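Local coordinates for methylmalonyl-CoA carboxyltransferase 12S subunit (Propionibacterium freudenreichii, PDB 1ON3), which catalyses transfer of the carboxyl group of methylmalonyl-CoA to the biotin of the 1.3S subunit, as the hexameric core of transcarboxylase, at the interface of chains A and B and the interface of chains A and C. Numbering follows the deposited sequence. Chains: chain A/B/C, Methylmalonyl-CoA carboxyltransferase 12S subunit.

Contact 1: the interface of chains A and B. Residues chain A 397, 513-514, 516; chain B 162-165.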
loop_
_atom_site.group_PDB
_atom_site.type_symbol
_atom_site.label_atom_id
_atom_site.label_comp_id
_atom_site.label_asym_id
_atom_site.label_seq_id
_atom_site.Cartn_x
_atom_site.Cartn_y
_atom_site.Cartn_z
ATOM N N GLU A 397 -4.790 -14.937 -17.168
ATOM C CA GLU A 397 -4.060 -13.899 -16.438
ATOM C C GLU A 397 -4.531 -12.475 -16.783
ATOM O O GLU A 397 -4.386 -11.546 -15.977
ATOM C CB GLU A 397 -2.557 -14.023 -16.749
ATOM C CG GLU A 397 -1.638 -13.027 -16.057
ATOM C CD GLU A 397 -1.216 -13.472 -14.661
ATOM O OE1 GLU A 397 -0.300 -12.840 -14.091
ATOM O OE2 GLU A 397 -1.795 -14.444 -14.130
ATOM N N ARG A 513 -5.803 -9.654 -9.076
ATOM C CA ARG A 513 -5.189 -10.969 -9.110
ATOM C C ARG A 513 -4.434 -11.231 -7.810
ATOM O O ARG A 513 -3.969 -10.291 -7.158
ATOM C CB ARG A 513 -4.207 -11.029 -10.281
ATOM C CG ARG A 513 -4.831 -10.779 -11.640
ATOM C CD ARG A 513 -5.697 -11.957 -12.046
ATOM N NE ARG A 513 -4.890 -13.144 -12.302
ATOM C CZ ARG A 513 -5.371 -14.385 -12.345
ATOM N NH1 ARG A 513 -6.664 -14.615 -12.142
ATOM N NH2 ARG A 513 -4.557 -15.396 -12.597
ATOM N N PRO A 514 -4.304 -12.512 -7.416
ATOM C CA PRO A 514 -3.581 -12.856 -6.184
ATOM C C PRO A 514 -2.215 -12.182 -6.278
ATOM O O PRO A 514 -1.737 -11.925 -7.376
ATOM C CB PRO A 514 -3.452 -14.379 -6.263
ATOM C CG PRO A 514 -4.646 -14.794 -7.089
ATOM C CD PRO A 514 -4.730 -13.722 -8.147
ATOM N N LYS A 516 1.701 -11.849 -6.440
ATOM C CA LYS A 516 2.788 -12.717 -6.888
ATOM C C LYS A 516 3.805 -11.881 -7.659
ATOM O O LYS A 516 3.461 -10.831 -8.200
ATOM C CB LYS A 516 2.232 -13.825 -7.808
ATOM C CG LYS A 516 1.568 -13.300 -9.085
ATOM C CD LYS A 516 0.985 -14.413 -9.944
ATOM C CE LYS A 516 -0.353 -14.899 -9.399
ATOM N NZ LYS A 516 -0.887 -16.070 -10.147
ATOM N N VAL B 162 -3.859 -21.217 -13.360
ATOM C CA VAL B 162 -3.178 -19.950 -13.609
ATOM C C VAL B 162 -3.280 -19.054 -12.374
ATOM O O VAL B 162 -2.326 -18.365 -12.012
ATOM C CB VAL B 162 -3.769 -19.225 -14.844
ATOM C CG1 VAL B 162 -3.018 -17.925 -15.105
ATOM C CG2 VAL B 162 -3.667 -20.129 -16.072
ATOM N N LYS B 163 -4.439 -19.076 -11.724
ATOM C CA LYS B 163 -4.629 -18.272 -10.516
ATOM C C LYS B 163 -3.568 -18.657 -9.458
ATOM O O LYS B 163 -2.939 -17.791 -8.860
ATOM C CB LYS B 163 -6.046 -18.500 -9.982
ATOM C CG LYS B 163 -6.493 -17.544 -8.882
ATOM C CD LYS B 163 -7.866 -17.975 -8.374
ATOM C CE LYS B 163 -8.436 -16.974 -7.380
ATOM N NZ LYS B 163 -9.799 -17.356 -6.911
ATOM N N LEU B 164 -3.360 -19.956 -9.243
ATOM C CA LEU B 164 -2.367 -20.431 -8.272
ATOM C C LEU B 164 -0.921 -20.294 -8.746
ATOM O O LEU B 164 0.010 -20.321 -7.940
ATOM C CB LEU B 164 -2.599 -21.909 -7.936
ATOM C CG LEU B 164 -3.650 -22.315 -6.908
ATOM C CD1 LEU B 164 -5.047 -21.836 -7.340
ATOM C CD2 LEU B 164 -3.623 -23.836 -6.769
ATOM N N SER B 165 -0.732 -20.151 -10.052
ATOM C CA SER B 165 0.610 -20.065 -10.620
ATOM C C SER B 165 1.517 -19.000 -9.993
ATOM O O SER B 165 1.191 -17.813 -9.982
ATOM C CB SER B 165 0.509 -19.853 -12.130
ATOM O OG SER B 165 1.791 -19.899 -12.726
HETATM O O HOH W 1 -0.610 -16.204 -12.699
#
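The guanidinium of A:Arg513 reaches the end of a chain B helix, with NH2 3.6 Å from CA of B:Lys163. One face of this flat group carries the ring of A:Pro514, whose CD sits above the plane but offset toward the rim. The carboxylate of A:Glu397 forms a salt bridge with it, OE2 of A:Glu397 to NH2 of A:Arg513 3.3 Å. The bond falls on the anti side of OE2 and 35° out of the carboxylate plane. A:Glu397 OE2 also lies beside CG1 of B:Val162. The ring of A:Pro514 meets the B:Lys163 chain at about a right angle, CG to CG 3.8 Å.

A:Lys516 bonds directly to chain B. Its chain is straight at chi2 and turns at chi3 (79°), which brings the ammonium to two carbonyls of chain B. NZ of A:Lys516 donates to O of B:Ser165 at 2.7 Å, in the carbonyl plane. NZ of A:Lys516 also donates to O of B:Lys163 at 3.0 Å, here from above the carbonyl plane. A water lies 2.6 Å from NZ of A:Lys516. The same water joins OE2 of A:Glu397 and O of B:Val162. The lysine probably helps to balance the negative end of the helix dipole.

The interface belongs to the homohexamer and is two-fold, so the site occurs twice in this interface. In chain B the site is the C-terminal end of helix 147-164 and the residue after it. In chain A it joins the last residue of helix 384-397 to the C-terminal tail.

Contact 2: the interface of chains A and B. Residues chain A 72-73, 144-147; chain B 473-474.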
loop_
_atom_site.group_PDB
_atom_site.type_symbol
_atom_site.label_atom_id
_atom_site.label_comp_id
_atom_site.label_asym_id
_atom_site.label_seq_id
_atom_site.Cartn_x
_atom_site.Cartn_y
_atom_site.Cartn_z
ATOM N N LEU A 72 41.804 0.397 -27.739
ATOM C CA LEU A 72 42.425 -0.741 -28.418
ATOM C C LEU A 72 42.074 -0.923 -29.891
ATOM O O LEU A 72 41.022 -0.486 -30.366
ATOM C CB LEU A 72 42.103 -2.047 -27.688
ATOM C CG LEU A 72 42.623 -2.252 -26.265
ATOM C CD1 LEU A 72 42.301 -3.678 -25.832
ATOM C CD2 LEU A 72 44.124 -2.007 -26.207
ATOM N N PHE A 73 42.975 -1.597 -30.596
ATOM C CA PHE A 73 42.816 -1.889 -32.010
ATOM C C PHE A 73 42.355 -0.693 -32.828
ATOM O O PHE A 73 41.364 -0.769 -33.560
ATOM C CB PHE A 73 41.852 -3.062 -32.184
ATOM C CG PHE A 73 42.324 -4.326 -31.517
ATOM C CD1 PHE A 73 43.454 -4.992 -31.981
ATOM C CD2 PHE A 73 41.662 -4.832 -30.401
ATOM C CE1 PHE A 73 43.919 -6.143 -31.343
ATOM C CE2 PHE A 73 42.121 -5.986 -29.756
ATOM C CZ PHE A 73 43.249 -6.641 -30.227
ATOM N N ILE A 144 33.529 -5.194 -32.610
ATOM C CA ILE A 144 34.594 -6.149 -32.356
ATOM C C ILE A 144 35.878 -5.579 -31.746
ATOM O O ILE A 144 36.475 -6.224 -30.891
ATOM C CB ILE A 144 34.926 -6.929 -33.645
ATOM C CG1 ILE A 144 33.651 -7.586 -34.181
ATOM C CG2 ILE A 144 35.966 -8.008 -33.364
ATOM C CD1 ILE A 144 33.843 -8.334 -35.499
ATOM N N GLN A 145 36.295 -4.383 -32.166
ATOM C CA GLN A 145 37.516 -3.766 -31.641
ATOM C C GLN A 145 37.478 -3.503 -30.141
ATOM O O GLN A 145 38.529 -3.373 -29.503
ATOM C CB GLN A 145 37.810 -2.417 -32.311
ATOM C CG GLN A 145 38.232 -2.447 -33.768
ATOM C CD GLN A 145 37.060 -2.306 -34.716
ATOM O OE1 GLN A 145 37.237 -2.027 -35.902
ATOM N NE2 GLN A 145 35.855 -2.506 -34.201
ATOM N N GLU A 146 36.274 -3.397 -29.586
ATOM C CA GLU A 146 36.116 -3.095 -28.164
ATOM C C GLU A 146 35.928 -4.319 -27.279
ATOM O O GLU A 146 35.712 -4.191 -26.072
ATOM C CB GLU A 146 34.940 -2.136 -27.972
ATOM C CG GLU A 146 35.102 -0.810 -28.686
ATOM C CD GLU A 146 33.949 0.136 -28.399
ATOM O OE1 GLU A 146 32.912 -0.353 -27.899
ATOM O OE2 GLU A 146 34.073 1.353 -28.677
ATOM N N GLY A 147 35.995 -5.497 -27.889
ATOM C CA GLY A 147 35.858 -6.743 -27.154
ATOM C C GLY A 147 34.745 -6.843 -26.119
ATOM O O GLY A 147 33.560 -6.697 -26.433
ATOM N N ALA B 473 44.297 -9.516 -25.576
ATOM C CA ALA B 473 43.820 -8.197 -25.189
ATOM C C ALA B 473 42.488 -8.219 -24.466
ATOM O O ALA B 473 42.213 -7.341 -23.652
ATOM C CB ALA B 473 43.715 -7.291 -26.418
ATOM N N PHE B 474 41.665 -9.221 -24.748
ATOM C CA PHE B 474 40.336 -9.283 -24.148
ATOM C C PHE B 474 39.895 -10.570 -23.463
ATOM O O PHE B 474 39.297 -10.537 -22.391
ATOM C CB PHE B 474 39.276 -8.984 -25.217
ATOM C CG PHE B 474 39.304 -7.580 -25.752
ATOM C CD1 PHE B 474 39.107 -6.495 -24.912
ATOM C CD2 PHE B 474 39.456 -7.349 -27.116
ATOM C CE1 PHE B 474 39.052 -5.194 -25.415
ATOM C CE2 PHE B 474 39.405 -6.051 -27.632
ATOM C CZ PHE B 474 39.200 -4.970 -26.779
#
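B:Phe474 pushes its ring into a pocket of chain A formed by A:Leu72, A:Phe73 and the turn 144-147. Both chains have the carboxyltransferase fold of the biotin-dependent family. The pocket lies in the N-terminal CoA carboxyltransferase region of one subunit, and the phenylalanine comes from the C-terminal region of the other. CA of A:Gly147 sits over the centre of the B:Phe474 ring, 3.5 Å from its centroid, in a CH-pi contact. A glycine has no side chain to hold the ring away. On the other side from A:Gly147, CD1 of A:Leu72 meets the outer rim, 3.5 Å from CZ of B:Phe474. The A:Phe73 side chain slides past B:Phe474, and CE2 of B:Phe474 lies in plane at the edge of the A:Phe73 ring. The two CE2 atoms of A:Phe73 and B:Phe474 are 3.4 Å apart.

B:Phe474 has CG anti to its own carbonyl carbon (chi1 -66°), which directs the ring out from the end of helix 462-474 into chain A. The methyl of B:Ala473, one residue earlier, adds a smaller apolar contact, its CB 3.9 Å from CZ of A:Phe73.

Backbone carbonyls form the rim. O of A:Gln145 lies 3.2 Å from CZ of B:Phe474 and is also in plane at the edge of the A:Phe73 ring. O of A:Glu146 comes 3.5 Å from CE1 of B:Phe474. A:Ile144 and A:Gln145 also line the methylmalonyl-CoA pocket.

Contact 3: the interface of chains A and C. Residues chain A 506, 508-510; chain C 128-130.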
loop_
_atom_site.group_PDB
_atom_site.type_symbol
_atom_site.label_atom_id
_atom_site.label_comp_id
_atom_site.label_asym_id
_atom_site.label_seq_id
_atom_site.Cartn_x
_atom_site.Cartn_y
_atom_site.Cartn_z
ATOM N N TYR A 506 -17.992 -2.503 -19.702
ATOM C CA TYR A 506 -16.816 -3.002 -19.006
ATOM C C TYR A 506 -15.612 -2.055 -19.049
ATOM O O TYR A 506 -14.506 -2.430 -18.677
ATOM C CB TYR A 506 -16.465 -4.409 -19.521
ATOM C CG TYR A 506 -17.417 -5.461 -18.968
ATOM C CD1 TYR A 506 -17.244 -5.979 -17.676
ATOM C CD2 TYR A 506 -18.538 -5.867 -19.692
ATOM C CE1 TYR A 506 -18.176 -6.876 -17.116
ATOM C CE2 TYR A 506 -19.483 -6.761 -19.140
ATOM C CZ TYR A 506 -19.293 -7.255 -17.853
ATOM O OH TYR A 506 -20.226 -8.111 -17.295
ATOM N N THR A 508 -15.197 0.284 -17.134
ATOM C CA THR A 508 -14.887 0.555 -15.728
ATOM C C THR A 508 -14.518 -0.699 -14.936
ATOM O O THR A 508 -14.511 -0.694 -13.707
ATOM C CB THR A 508 -16.086 1.251 -15.016
ATOM O OG1 THR A 508 -17.237 0.397 -15.054
ATOM C CG2 THR A 508 -16.432 2.574 -15.715
ATOM N N LYS A 509 -14.196 -1.774 -15.638
ATOM C CA LYS A 509 -13.830 -3.027 -14.990
ATOM C C LYS A 509 -12.554 -2.891 -14.150
ATOM O O LYS A 509 -11.555 -2.359 -14.622
ATOM C CB LYS A 509 -13.612 -4.109 -16.057
ATOM C CG LYS A 509 -13.086 -5.441 -15.532
ATOM C CD LYS A 509 -12.784 -6.394 -16.723
ATOM C CE LYS A 509 -12.302 -7.772 -16.248
ATOM N NZ LYS A 509 -11.849 -8.637 -17.378
ATOM N N ARG A 510 -12.598 -3.364 -12.908
ATOM C CA ARG A 510 -11.417 -3.359 -12.035
ATOM C C ARG A 510 -11.323 -4.767 -11.469
ATOM O O ARG A 510 -12.092 -5.146 -10.590
ATOM C CB ARG A 510 -11.543 -2.369 -10.880
ATOM C CG ARG A 510 -11.629 -0.923 -11.288
ATOM C CD ARG A 510 -13.065 -0.469 -11.154
ATOM N NE ARG A 510 -13.609 -0.849 -9.850
ATOM C CZ ARG A 510 -14.894 -0.758 -9.524
ATOM N NH1 ARG A 510 -15.761 -0.296 -10.416
ATOM N NH2 ARG A 510 -15.307 -1.130 -8.315
ATOM N N LEU C 128 -17.779 -5.656 -10.044
ATOM C CA LEU C 128 -16.629 -5.616 -10.928
ATOM C C LEU C 128 -16.522 -4.315 -11.723
ATOM O O LEU C 128 -15.418 -3.789 -11.920
ATOM C CB LEU C 128 -16.686 -6.797 -11.893
ATOM C CG LEU C 128 -15.522 -6.921 -12.867
ATOM C CD1 LEU C 128 -14.257 -7.306 -12.105
ATOM C CD2 LEU C 128 -15.864 -7.976 -13.916
ATOM N N THR C 129 -17.657 -3.802 -12.193
ATOM C CA THR C 129 -17.663 -2.567 -12.969
ATOM C C THR C 129 -17.967 -1.328 -12.121
ATOM O O THR C 129 -17.955 -0.199 -12.617
ATOM C CB THR C 129 -18.691 -2.649 -14.096
ATOM O OG1 THR C 129 -19.986 -2.870 -13.527
ATOM C CG2 THR C 129 -18.358 -3.809 -15.030
ATOM N N GLY C 130 -18.252 -1.543 -10.846
ATOM C CA GLY C 130 -18.549 -0.429 -9.968
ATOM C C GLY C 130 -19.795 0.370 -10.297
ATOM O O GLY C 130 -19.750 1.600 -10.333
#
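A:Thr508 meets the last residue of a chain C helix through its hydroxyl. Its CB lies 3.4 Å from O of C:Thr129. OG1 of A:Thr508 then donates to O of C:Thr129 at 2.6 Å. This bond lies in the carbonyl plane, on a lone pair. Chi1 of 61° sets OG1 between the backbone N and the carbonyl carbon and turns it toward chain C. A valine in place of A:Thr508 would probably leave O of C:Thr129 without this hydroxyl donor and weaken the hold on the helix end.

A second bond grips the residue before. The backbone N of A:Arg510 donates to O of C:Leu128 at 3.0 Å. Two successive carbonyls at the end of helix 113-129 thus receive donors from the chain A segment after helix 495-505. This contact between chains A and C is part of the hexamer assembly.

Apolar groups flank the two bonds. The CG2 methyl of C:Thr129 meets the ring of A:Tyr506, 3.6 Å from CD1. The A:Tyr506 and C:Leu128 side chains cross at about a right angle. The aliphatic part of A:Lys509 lies side by side with C:Leu128 and points the same way. The A:Arg510 guanidinium near C:Gly130 is poorly ordered, and its placement is doubtful. CG of A:Lys509, anti to the backbone N (chi1 174°), lies 3.9 Å from CG of C:Leu128.

Contacts 1 and 2 belong to the same two-fold interface of chains A and B, yet the centres of their C-alpha atoms are about 47 Å apart. The interface is therefore long, and each contact has a twin with the chains exchanged. Contact 3 joins chain A to chain C; its C-alpha centre is about 19 Å from that of contact 1 and 57 Å from that of contact 2. Contacts 1 and 3 share the C-terminal segment of chain A, residues 506-516. This short stretch touches both neighbours in turn, and probably helps to tie the A and B pair to chain C in the hexamer.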